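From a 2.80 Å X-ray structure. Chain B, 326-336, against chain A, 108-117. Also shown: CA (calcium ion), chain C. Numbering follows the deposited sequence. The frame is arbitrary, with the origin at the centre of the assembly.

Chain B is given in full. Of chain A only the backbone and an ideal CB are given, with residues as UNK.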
# COMPACT_ATOMS: atom_id res chain seq x y z
N ASP B 326 -12.88 -19.42 -5.50
CA ASP B 326 -12.63 -20.06 -4.21
C ASP B 326 -11.38 -19.49 -3.55
O ASP B 326 -11.42 -19.01 -2.40
CB ASP B 326 -12.51 -21.57 -4.39
CG ASP B 326 -13.84 -22.23 -4.61
OD1 ASP B 326 -14.42 -22.12 -5.72
OD2 ASP B 326 -14.31 -22.90 -3.67
N GLU B 327 -10.24 -19.55 -4.24
CA GLU B 327 -9.04 -19.00 -3.64
C GLU B 327 -9.00 -17.48 -3.74
O GLU B 327 -8.17 -16.85 -3.08
CB GLU B 327 -7.79 -19.64 -4.26
CG GLU B 327 -6.49 -19.38 -3.45
CD GLU B 327 -6.08 -20.52 -2.49
OE1 GLU B 327 -6.64 -21.65 -2.59
OE2 GLU B 327 -5.23 -20.28 -1.61
N PHE B 328 -9.90 -16.85 -4.50
CA PHE B 328 -10.09 -15.41 -4.33
C PHE B 328 -10.66 -15.13 -2.95
O PHE B 328 -10.14 -14.28 -2.21
CB PHE B 328 -10.99 -14.83 -5.42
CG PHE B 328 -11.29 -13.36 -5.25
CD1 PHE B 328 -12.29 -12.92 -4.39
CD2 PHE B 328 -10.55 -12.41 -5.92
CE1 PHE B 328 -12.55 -11.57 -4.23
CE2 PHE B 328 -10.81 -11.07 -5.77
CZ PHE B 328 -11.81 -10.65 -4.92
N LYS B 329 -11.72 -15.85 -2.58
CA LYS B 329 -12.27 -15.70 -1.24
C LYS B 329 -11.22 -16.02 -0.18
O LYS B 329 -11.07 -15.29 0.82
CB LYS B 329 -13.49 -16.61 -1.06
CG LYS B 329 -13.75 -16.91 0.41
CD LYS B 329 -15.16 -17.31 0.69
CE LYS B 329 -15.77 -18.07 -0.46
NZ LYS B 329 -16.82 -18.94 0.11
N ARG B 330 -10.45 -17.09 -0.39
CA ARG B 330 -9.52 -17.49 0.65
C ARG B 330 -8.37 -16.49 0.77
O ARG B 330 -7.93 -16.18 1.88
CB ARG B 330 -9.00 -18.89 0.37
CG ARG B 330 -8.00 -19.32 1.39
CD ARG B 330 -7.70 -20.80 1.39
NE ARG B 330 -6.83 -21.06 2.53
CZ ARG B 330 -5.52 -20.84 2.54
NH1 ARG B 330 -4.90 -20.48 1.42
NH2 ARG B 330 -4.81 -21.08 3.64
N ALA B 331 -7.93 -15.93 -0.36
CA ALA B 331 -6.93 -14.87 -0.33
C ALA B 331 -7.47 -13.66 0.43
O ALA B 331 -6.75 -13.05 1.24
CB ALA B 331 -6.51 -14.48 -1.74
N VAL B 332 -8.74 -13.32 0.21
CA VAL B 332 -9.31 -12.20 0.93
C VAL B 332 -9.23 -12.47 2.43
O VAL B 332 -8.67 -11.66 3.18
CB VAL B 332 -10.77 -11.95 0.48
CG1 VAL B 332 -11.55 -11.12 1.52
CG2 VAL B 332 -10.79 -11.23 -0.87
N TYR B 333 -9.64 -13.67 2.85
CA TYR B 333 -9.59 -14.00 4.27
C TYR B 333 -8.17 -13.91 4.84
O TYR B 333 -7.91 -13.17 5.80
CB TYR B 333 -10.17 -15.39 4.51
CG TYR B 333 -10.09 -15.76 5.97
CD1 TYR B 333 -10.54 -14.88 6.95
CD2 TYR B 333 -9.58 -16.99 6.36
CE1 TYR B 333 -10.45 -15.20 8.29
CE2 TYR B 333 -9.50 -17.33 7.70
CZ TYR B 333 -9.93 -16.43 8.66
OH TYR B 333 -9.85 -16.77 10.00
N VAL B 334 -7.22 -14.65 4.25
CA VAL B 334 -5.91 -14.75 4.88
C VAL B 334 -5.18 -13.41 4.85
O VAL B 334 -4.40 -13.10 5.77
CB VAL B 334 -5.07 -15.87 4.21
CG1 VAL B 334 -3.59 -15.61 4.40
CG2 VAL B 334 -5.42 -17.21 4.82
N ALA B 335 -5.42 -12.59 3.83
CA ALA B 335 -4.81 -11.27 3.77
C ALA B 335 -5.48 -10.29 4.72
O ALA B 335 -4.80 -9.58 5.47
CB ALA B 335 -4.83 -10.72 2.36
N THR B 336 -6.82 -10.21 4.68
CA THR B 336 -7.53 -9.12 5.35
C THR B 336 -8.11 -9.56 6.68
O THR B 336 -8.31 -8.74 7.57
CB THR B 336 -8.72 -8.61 4.54
OG1 THR B 336 -9.37 -9.70 3.87
CG2 THR B 336 -8.18 -7.79 3.43
N UNK A 108 4.08 -13.73 7.31
CA UNK A 108 3.01 -14.49 7.94
C UNK A 108 1.88 -14.74 6.96
O UNK A 108 1.25 -15.81 6.96
CB UNK A 108 2.49 -13.76 9.18
N UNK A 109 1.60 -13.77 6.10
CA UNK A 109 0.51 -13.94 5.15
C UNK A 109 0.88 -14.98 4.10
O UNK A 109 0.04 -15.79 3.69
CB UNK A 109 0.16 -12.61 4.48
N UNK A 110 2.15 -15.02 3.68
CA UNK A 110 2.57 -16.01 2.70
C UNK A 110 2.49 -17.42 3.29
O UNK A 110 1.89 -18.34 2.69
CB UNK A 110 3.99 -15.71 2.22
N UNK A 111 3.06 -17.58 4.49
CA UNK A 111 2.99 -18.82 5.24
C UNK A 111 1.54 -19.31 5.37
O UNK A 111 1.23 -20.47 5.07
CB UNK A 111 3.61 -18.63 6.62
N UNK A 112 0.64 -18.42 5.80
CA UNK A 112 -0.76 -18.81 5.95
C UNK A 112 -1.39 -19.12 4.60
O UNK A 112 -2.32 -19.94 4.53
CB UNK A 112 -1.55 -17.71 6.66
N UNK A 113 -0.94 -18.46 3.53
CA UNK A 113 -1.42 -18.83 2.21
C UNK A 113 -1.02 -20.25 1.85
O UNK A 113 -1.70 -20.90 1.05
CB UNK A 113 -0.89 -17.85 1.16
N UNK A 114 0.06 -20.78 2.45
CA UNK A 114 0.44 -22.17 2.21
C UNK A 114 -0.29 -23.17 3.11
O UNK A 114 -0.67 -24.25 2.65
CB UNK A 114 1.95 -22.32 2.40
N UNK A 115 -0.51 -22.82 4.38
CA UNK A 115 -1.01 -23.74 5.41
C UNK A 115 -2.53 -23.89 5.28
O UNK A 115 -3.31 -23.42 6.11
CB UNK A 115 -0.64 -23.24 6.81
N UNK A 116 -2.92 -24.61 4.22
CA UNK A 116 -4.32 -24.91 3.95
C UNK A 116 -5.08 -25.45 5.16
O UNK A 116 -6.28 -25.19 5.31
CB UNK A 116 -4.41 -25.92 2.81
N UNK A 117 -4.42 -26.23 6.03
CA UNK A 117 -5.16 -26.89 7.10
C UNK A 117 -5.02 -26.21 8.46
O UNK A 117 -5.69 -26.64 9.41
CB UNK A 117 -4.70 -28.34 7.21
CA CA C . -0.11 -27.60 7.38

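The helices run closer to antiparallel than to parallel (142°), with axes 9.4 Å apart at closest; contact falls mainly on 109, 112 and 113.

Position 108 has no chain B atom within 5.5 Å of its CB; this side alone would admit many residues, long polar ones included. It is Arg A108, whose NH2 donates a hydrogen bond to the side chain of position 112, one turn on.

At position 109 the CB points sideways, 4.8 Å from Val B334 O and 5.2 Å from Ala B335 CA. Chain B offers small apolar surface here, suiting a medium aliphatic such as valine, leucine or isoleucine. Ile A109 fills it: its CG2 lies 4.2 Å from Val B334 CG1, and its CD1 reaches to 4.3 Å from Ala B335 O.

Positions 110 and 111 point away, and chain B sets no demand on them; they are Ala A110 and Phe A111.

Position 112 points toward chain B, its CB 3.7 Å from Val B334 CG1. The valine methyl packs beside the CB, so a modest side chain that extends past it would do, whether polar or apolar. Asn A112, with chi1 in the m well, packs its CB against the valine, and its OD1 accepts the hydrogen bond from Arg A108 NH2 (3.2 Å). Its backbone matters as much: Arg B330 NH2 donates to Asn A112 O (2.9 Å), a bond largely indifferent to side-chain identity.

The CB of position 113 points away, yet lies 4.8 Å from both Val B334 CG1 and Arg B330 NH1. A long, flexible apolar chain could bend back into the hollow among Glu B327, Arg B330, Ala B331 and Val B334; methionine is the best match, while leucine could cover only the near part, by Val B334. Met A113 does so with all three chi angles m, placing CG 4.0 Å from Val B334 CG1 and CE 4.0 Å from Ala B331 CB. Arg B330 NH1 also donates to Met A113 O (3.2 Å), while a salt bridge from the same NH1 to Glu B327 OE2 (3.1 Å) helps hold the guanidinium in place.

Position 114 points away and is unconstrained by chain B; it is Phe A114.

Position 115 leaves helical phi/psi (-79/72), and calcium lies nearby, favouring an acidic or other oxygen-bearing side chain. Asp A115 binds the ion through OD1, 2.5 Å from the calcium ion.

Position 116 has its CB 4.9 Å from Arg B330 NH2, where small residues would suit. It is Thr A116; its OG1 is satisfied elsewhere in the structure, and the contact is made by its CA, 3.9 Å from Arg B330 NH2.

Position 117 points away from chain B, but the calcium again favours oxygen: Asp A117 OD1 lies 2.8 Å from the calcium ion.

Chain A, residues 108-117: RIAFNMFDTD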
# COMPACT_ATOMS: atom_id res chain seq x y z
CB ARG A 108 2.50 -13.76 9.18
CG ARG A 108 1.44 -14.54 9.91
CD ARG A 108 2.06 -15.54 10.85
NE ARG A 108 1.32 -16.79 10.82
CZ ARG A 108 1.72 -17.89 11.44
NH1 ARG A 108 2.86 -17.85 12.12
NH2 ARG A 108 0.99 -19.01 11.39
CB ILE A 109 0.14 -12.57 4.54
CG1 ILE A 109 -0.70 -11.80 5.57
CG2 ILE A 109 -0.68 -12.73 3.27
CD1 ILE A 109 -0.59 -10.28 5.49
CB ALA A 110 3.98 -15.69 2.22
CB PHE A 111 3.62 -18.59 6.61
CG PHE A 111 3.75 -19.83 7.46
CD1 PHE A 111 4.84 -20.68 7.32
CD2 PHE A 111 2.76 -20.16 8.39
CE1 PHE A 111 4.95 -21.82 8.09
CE2 PHE A 111 2.87 -21.31 9.17
CZ PHE A 111 3.97 -22.13 9.02
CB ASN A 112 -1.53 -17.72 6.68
CG ASN A 112 -1.20 -17.69 8.16
OD1 ASN A 112 -0.69 -18.68 8.72
ND2 ASN A 112 -1.50 -16.56 8.82
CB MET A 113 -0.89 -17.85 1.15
CG MET A 113 -1.67 -16.52 1.03
SD MET A 113 -3.40 -16.70 0.56
CE MET A 113 -3.24 -16.66 -1.21
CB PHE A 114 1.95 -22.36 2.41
CG PHE A 114 2.79 -22.03 1.20
CD1 PHE A 114 2.86 -22.89 0.13
CD2 PHE A 114 3.57 -20.88 1.19
CE1 PHE A 114 3.65 -22.59 -0.97
CE2 PHE A 114 4.38 -20.57 0.10
CZ PHE A 114 4.42 -21.43 -0.98
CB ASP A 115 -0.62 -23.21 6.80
CG ASP A 115 -0.95 -24.18 7.93
OD1 ASP A 115 -1.12 -25.39 7.67
OD2 ASP A 115 -1.01 -23.72 9.09
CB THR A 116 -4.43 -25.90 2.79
OG1 THR A 116 -3.88 -27.17 3.18
CG2 THR A 116 -3.72 -25.38 1.55
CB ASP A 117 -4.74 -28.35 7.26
CG ASP A 117 -3.25 -28.51 7.36
OD1 ASP A 117 -2.58 -28.37 6.33
OD2 ASP A 117 -2.75 -28.73 8.48
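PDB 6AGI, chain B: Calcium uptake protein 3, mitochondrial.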